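Local coordinates for protein endonuclease 2 (Arabidopsis thaliana, PDB 4CXO) that cuts RNA and single-stranded DNA, and to a lesser extent double-stranded DNA, into 5'-phosphorylated products, using divalent metal ions as cofactors, at residues D64-Q69 / V131-D136; C84-I89 / G123-P128. All coordinates share one frame; numbering follows the deposited sequence.

Contact 1. Residues D64-Q69 / V131-D136; sequences DACSYQ and VSYASD
Asp-64 lies across one face of the Tyr-133 ring, where two loops meet on the outer part of the mostly helical S1/P1 nuclease fold. The loop of 64-69 links strand 60-62 to helix 70-73, while 131-136 turns a corner at Ser-132, whose backbone is hydrogen-bonded to that of Ile-60 and Thr-62. Segment 131-136 belongs to the substrate-binding region, and Ser-67, Tyr-68 and Gln-69 probably bind substrate too. A CH-pi contact marks the overlap: Asp-64 CA stands almost on the ring normal, 3.8 Å from the centroid of Tyr-133. The Asp-64 side chain crosses that of Tyr-133 at about a right angle, its carboxylate stacked on the ring with the two planes 21° apart. With Asp-64 CG beside the backbone N, anti to the carbonyl carbon (chi1 -72°), the carboxylate leans over the ring and OD1 lies 3.7 Å from Tyr-133 CG. At the ring edge, near its plane, Ala-65 O sits 3.1 Å from Tyr-133 CE1. The Tyr-133 ring also stacks with that of Tyr-222, just after helix 206-221, and touches Cys-218 of that helix, which is disulfide-bonded to Cys-66. Beyond the ring, Ser-135 OG donates to Asp-64 OD1 at 2.9 Å, arriving on the syn side and 16° out of the carboxylate plane. A water gives a second bond to this oxygen, 2.7 Å from Asp-64 OD1, and accepts from Ser-135 N at 3.0 Å. Two donors thus grip OD1, which should restrain rotation of the carboxylate. At the far end of the contact the touch is purely apolar. Tyr-68, its hydroxyl hydrogen-bonded to Asp-207, slants past Val-131, and its CD1 comes within 4.5 Å of Val-131 CG1.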
loop_
_atom_site.group_PDB
_atom_site.type_symbol
_atom_site.label_atom_id
_atom_site.label_comp_id
_atom_site.label_asym_id
_atom_site.label_seq_id
_atom_site.Cartn_x
_atom_site.Cartn_y
_atom_site.Cartn_z
ATOM N N ASP A 64 -21.281 0.347 -1.220
ATOM C CA ASP A 64 -21.287 -1.082 -0.968
ATOM C C ASP A 64 -21.381 -1.836 -2.290
ATOM O O ASP A 64 -22.429 -2.394 -2.629
ATOM C CB ASP A 64 -22.463 -1.472 -0.076
ATOM C CG ASP A 64 -22.288 -1.031 1.364
ATOM O OD1 ASP A 64 -21.440 -0.158 1.659
ATOM O OD2 ASP A 64 -23.030 -1.575 2.206
ATOM N N ALA A 65 -20.290 -1.834 -3.042
ATOM C CA ALA A 65 -20.210 -2.588 -4.291
ATOM C C ALA A 65 -18.739 -2.876 -4.574
ATOM O O ALA A 65 -17.889 -2.509 -3.777
ATOM C CB ALA A 65 -20.852 -1.793 -5.424
ATOM N N CYS A 66 -18.426 -3.527 -5.687
ATOM C CA CYS A 66 -17.047 -3.913 -5.973
ATOM C C CYS A 66 -16.419 -3.059 -7.054
ATOM O O CYS A 66 -15.541 -3.525 -7.786
ATOM C CB CYS A 66 -16.964 -5.384 -6.349
ATOM S SG CYS A 66 -17.739 -6.422 -5.095
ATOM N N SER A 67 -16.824 -1.797 -7.124
ATOM C CA SER A 67 -16.280 -0.896 -8.130
ATOM C C SER A 67 -15.687 0.366 -7.527
ATOM O O SER A 67 -16.050 0.799 -6.425
ATOM C CB SER A 67 -17.348 -0.530 -9.162
ATOM O OG SER A 67 -18.307 0.331 -8.621
ATOM N N TYR A 68 -14.756 0.935 -8.278
ATOM C CA TYR A 68 -14.119 2.187 -7.937
ATOM C C TYR A 68 -14.100 3.068 -9.180
ATOM O O TYR A 68 -13.759 2.606 -10.269
ATOM C CB TYR A 68 -12.691 1.966 -7.432
ATOM C CG TYR A 68 -11.864 3.231 -7.488
ATOM C CD1 TYR A 68 -12.031 4.237 -6.538
ATOM C CD2 TYR A 68 -10.953 3.451 -8.525
ATOM C CE1 TYR A 68 -11.306 5.414 -6.609
ATOM C CE2 TYR A 68 -10.226 4.627 -8.594
ATOM C CZ TYR A 68 -10.399 5.595 -7.630
ATOM O OH TYR A 68 -9.666 6.751 -7.704
ATOM N N GLN A 69 -14.463 4.337 -9.002
ATOM C CA GLN A 69 -14.344 5.339 -10.048
ATOM C C GLN A 69 -13.819 6.616 -9.397
ATOM O O GLN A 69 -14.364 7.067 -8.399
ATOM C CB GLN A 69 -15.711 5.586 -10.719
ATOM C CG GLN A 69 -16.253 4.367 -11.463
ATOM C CD GLN A 69 -17.521 4.635 -12.262
ATOM O OE1 GLN A 69 -17.790 3.962 -13.266
ATOM N NE2 GLN A 69 -18.309 5.605 -11.820
ATOM N N VAL A 131 -9.235 0.580 -0.009
ATOM C CA VAL A 131 -10.170 0.952 -1.079
ATOM C C VAL A 131 -11.425 0.114 -0.858
ATOM O O VAL A 131 -11.615 -0.947 -1.463
ATOM C CB VAL A 131 -9.567 0.694 -2.465
ATOM C CG1 VAL A 131 -10.464 1.254 -3.565
ATOM C CG2 VAL A 131 -8.181 1.309 -2.557
ATOM N N SER A 132 -12.256 0.558 0.067
ATOM C CA SER A 132 -13.405 -0.253 0.458
ATOM C C SER A 132 -14.483 0.605 1.107
ATOM O O SER A 132 -14.469 1.823 0.957
ATOM C CB SER A 132 -12.935 -1.414 1.343
ATOM O OG SER A 132 -12.531 -0.947 2.607
ATOM N N TYR A 133 -15.413 -0.024 1.821
ATOM C CA TYR A 133 -16.696 0.611 2.106
ATOM C C TYR A 133 -16.664 1.694 3.169
ATOM O O TYR A 133 -16.148 1.496 4.271
ATOM C CB TYR A 133 -17.734 -0.423 2.526
ATOM C CG TYR A 133 -17.980 -1.538 1.548
ATOM C CD1 TYR A 133 -17.567 -1.462 0.218
ATOM C CD2 TYR A 133 -18.651 -2.679 1.953
ATOM C CE1 TYR A 133 -17.810 -2.493 -0.663
ATOM C CE2 TYR A 133 -18.900 -3.714 1.074
ATOM C CZ TYR A 133 -18.475 -3.613 -0.233
ATOM O OH TYR A 133 -18.729 -4.647 -1.097
ATOM N N ALA A 134 -17.266 2.833 2.848
ATOM C CA ALA A 134 -17.503 3.866 3.843
ATOM C C ALA A 134 -18.327 3.314 5.008
ATOM O O ALA A 134 -18.094 3.667 6.156
ATOM C CB ALA A 134 -18.215 5.048 3.221
ATOM N N SER A 135 -19.265 2.426 4.707
ATOM C CA SER A 135 -20.216 1.938 5.721
ATOM C C SER A 135 -19.610 1.161 6.891
ATOM O O SER A 135 -20.228 1.075 7.948
ATOM C CB SER A 135 -21.302 1.087 5.064
ATOM O OG SER A 135 -20.760 -0.065 4.451
ATOM N N ASP A 136 -18.423 0.580 6.703
ATOM C CA ASP A 136 -17.722 -0.084 7.806
ATOM C C ASP A 136 -16.324 0.493 7.992
ATOM O O ASP A 136 -15.457 -0.146 8.590
ATOM C CB ASP A 136 -17.678 -1.609 7.616
ATOM C CG ASP A 136 -17.195 -2.020 6.245
ATOM O OD1 ASP A 136 -16.150 -1.511 5.787
ATOM O OD2 ASP A 136 -17.871 -2.866 5.618
HETATM O O HOH W 1 -20.195 2.179 1.891
#

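Contact 2. Residues C84-I89 / G123-P128; sequences CVAGAI and GDIHQP. With ZN (zinc ion), chain H; ZN (zinc ion), chain J; TMP (thymidine-5'-phosphate), chain G.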
loop_
_atom_site.group_PDB
_atom_site.type_symbol
_atom_site.label_atom_id
_atom_site.label_comp_id
_atom_site.label_asym_id
_atom_site.label_seq_id
_atom_site.Cartn_x
_atom_site.Cartn_y
_atom_site.Cartn_z
ATOM N N CYS A 84 -8.192 11.679 -1.638
ATOM C CA CYS A 84 -8.167 10.253 -1.364
ATOM C C CYS A 84 -6.794 9.782 -1.814
ATOM O O CYS A 84 -6.039 10.554 -2.407
ATOM C CB CYS A 84 -9.275 9.540 -2.134
ATOM S SG CYS A 84 -8.905 9.151 -3.860
ATOM N N VAL A 85 -6.468 8.519 -1.555
ATOM C CA VAL A 85 -5.111 8.045 -1.813
ATOM C C VAL A 85 -4.733 8.120 -3.302
ATOM O O VAL A 85 -3.582 8.386 -3.632
ATOM C CB VAL A 85 -4.849 6.650 -1.180
ATOM C CG1 VAL A 85 -5.672 5.566 -1.837
ATOM C CG2 VAL A 85 -3.356 6.316 -1.185
ATOM N N ALA A 86 -5.692 7.929 -4.203
ATOM C CA ALA A 86 -5.407 8.058 -5.625
ATOM C C ALA A 86 -5.062 9.488 -5.965
ATOM O O ALA A 86 -4.097 9.737 -6.666
ATOM C CB ALA A 86 -6.576 7.595 -6.472
ATOM N N GLY A 87 -5.858 10.421 -5.464
ATOM C CA GLY A 87 -5.609 11.853 -5.704
ATOM C C GLY A 87 -4.266 12.283 -5.146
ATOM O O GLY A 87 -3.552 13.072 -5.758
ATOM N N ALA A 88 -3.930 11.770 -3.968
ATOM C CA ALA A 88 -2.643 12.032 -3.343
ATOM C C ALA A 88 -1.496 11.513 -4.186
ATOM O O ALA A 88 -0.471 12.174 -4.344
ATOM C CB ALA A 88 -2.606 11.411 -1.960
ATOM N N ILE A 89 -1.645 10.316 -4.731
ATOM C CA ILE A 89 -0.589 9.793 -5.595
ATOM C C ILE A 89 -0.394 10.705 -6.811
ATOM O O ILE A 89 0.741 11.031 -7.178
ATOM C CB ILE A 89 -0.864 8.335 -5.993
ATOM C CG1 ILE A 89 -0.634 7.445 -4.761
ATOM C CG2 ILE A 89 0.035 7.922 -7.148
ATOM C CD1 ILE A 89 -1.147 6.022 -4.896
ATOM N N GLY A 123 2.032 2.317 -1.314
ATOM C CA GLY A 123 1.768 1.130 -0.505
ATOM C C GLY A 123 0.321 1.024 -0.088
ATOM O O GLY A 123 -0.294 -0.000 -0.294
ATOM N N ASP A 124 -0.223 2.083 0.505
ATOM C CA ASP A 124 -1.593 2.062 1.010
ATOM C C ASP A 124 -2.643 1.769 -0.045
ATOM O O ASP A 124 -3.603 1.044 0.233
ATOM C CB ASP A 124 -1.935 3.366 1.736
ATOM C CG ASP A 124 -1.534 3.333 3.191
ATOM O OD1 ASP A 124 -0.985 2.303 3.638
ATOM O OD2 ASP A 124 -1.796 4.345 3.879
ATOM N N ILE A 125 -2.446 2.257 -1.262
ATOM C CA ILE A 125 -3.447 2.032 -2.311
ATOM C C ILE A 125 -3.484 0.571 -2.698
ATOM O O ILE A 125 -4.408 0.163 -3.386
ATOM C CB ILE A 125 -3.226 2.929 -3.553
ATOM C CG1 ILE A 125 -4.504 3.008 -4.392
ATOM C CG2 ILE A 125 -2.049 2.463 -4.388
ATOM C CD1 ILE A 125 -4.525 4.143 -5.395
ATOM N N HIS A 126 -2.498 -0.214 -2.266
ATOM C CA HIS A 126 -2.510 -1.660 -2.532
ATOM C C HIS A 126 -3.078 -2.491 -1.407
ATOM O O HIS A 126 -3.233 -3.713 -1.559
ATOM C CB HIS A 126 -1.093 -2.154 -2.880
ATOM C CG HIS A 126 -0.689 -1.818 -4.285
ATOM N ND1 HIS A 126 -0.191 -0.587 -4.648
ATOM C CD2 HIS A 126 -0.765 -2.542 -5.421
ATOM C CE1 HIS A 126 0.049 -0.577 -5.946
ATOM N NE2 HIS A 126 -0.305 -1.750 -6.439
ATOM N N GLN A 127 -3.381 -1.868 -0.273
ATOM C CA GLN A 127 -4.017 -2.608 0.817
ATOM C C GLN A 127 -5.490 -2.664 0.428
ATOM O O GLN A 127 -6.126 -1.634 0.290
ATOM C CB GLN A 127 -3.788 -1.886 2.151
ATOM C CG GLN A 127 -3.770 -2.790 3.385
ATOM C CD GLN A 127 -5.149 -3.241 3.858
ATOM O OE1 GLN A 127 -5.885 -3.875 3.120
ATOM N NE2 GLN A 127 -5.471 -2.968 5.117
ATOM N N PRO A 128 -6.045 -3.875 0.207
ATOM C CA PRO A 128 -7.423 -3.940 -0.286
ATOM C C PRO A 128 -8.442 -3.149 0.530
ATOM O O PRO A 128 -9.306 -2.492 -0.051
ATOM C CB PRO A 128 -7.743 -5.435 -0.223
ATOM C CG PRO A 128 -6.422 -6.085 -0.451
ATOM C CD PRO A 128 -5.427 -5.207 0.256
HETATM ZN ZN ZN H . -1.223 5.019 5.840
HETATM ZN ZN ZN J . -0.256 1.626 5.451
HETATM P P TMP G . -4.085 16.730 -10.104
HETATM O O1P TMP G . -2.731 16.005 -9.992
HETATM O O2P TMP G . -4.295 18.033 -10.841
HETATM O "O5'" TMP G . -4.860 16.833 -8.696
HETATM C "C5'" TMP G . -4.959 15.754 -7.752
HETATM C "C4'" TMP G . -5.211 16.348 -6.368
HETATM O "O4'" TMP G . -3.995 16.925 -5.876
HETATM C "C3'" TMP G . -6.250 17.471 -6.357
HETATM O "O3'" TMP G . -7.117 17.343 -5.223
HETATM C "C2'" TMP G . -5.451 18.761 -6.251
HETATM C "C1'" TMP G . -4.144 18.325 -5.596
HETATM N N1 TMP G . -2.957 19.069 -6.058
HETATM C C2 TMP G . -2.353 20.065 -5.237
HETATM O O2 TMP G . -2.831 20.345 -4.116
HETATM N N3 TMP G . -1.261 20.732 -5.648
HETATM C C4 TMP G . -0.691 20.487 -6.837
HETATM O O4 TMP G . 0.328 21.131 -7.194
HETATM C C5 TMP G . -1.294 19.446 -7.713
HETATM C C5M TMP G . -0.719 19.112 -9.063
HETATM C C6 TMP G . -2.422 18.776 -7.256
#
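Asp-124, its CB 4.4 Å from Val-85 CG2, carries a zinc ion on each carboxylate oxygen. OD1 binds one ion at 2.1 Å, together with Trp-1 and His-6; OD2 binds the other, together with Asp-45, His-58 and His-120. Bridged in this way, the two metals stand 3.5 Å apart, and the carboxylate is held at both ends. Asp-124 also opens a type I beta turn that closes at Gln-127. The bridged ions belong to the three-zinc centre of the S1/P1 nucleases. Ile-125, next after Asp-124 in the turn, is directed at the first turn of helix 85-96. With CG1 anti to the backbone N (chi1 -161°), Ile-125 presents both branches to that helix. CG1 lies 3.8 Å from Val-85 CG1, while CG2 meets Ile-89 CD1 at 3.7 Å. Val-85 and Ile-89, one helical turn apart, both pack on Ile-125, each crossing it at a slant. Its CD1 extends to Ala-86, 4.0 Å from Ala-86 CA, and Pro-206 packs on the same isoleucine.

Contacts 1 and 2 have centres 14 Å apart and touch through two side chains of contact 1: Tyr-68 OH rests 3.4 Å from Ala-86 CB, and Val-131 CG2 lies 4.0 Å from Ile-125 O. The centre of contact 2 is about 6 Å, that of contact 1 about 17 Å, from the centre of the chain. Segment 131-136 follows 123-128 after only Leu-129 and His-130, a ligand of a third zinc ion. Nucleotides lie close to both contacts: deoxyadenosine monophosphate about 7 Å from the Tyr-68 side chain, one thymidine phosphate with C5' 3.6 Å from Gly-87 O, and another about 8 Å from the Val-131 side chain.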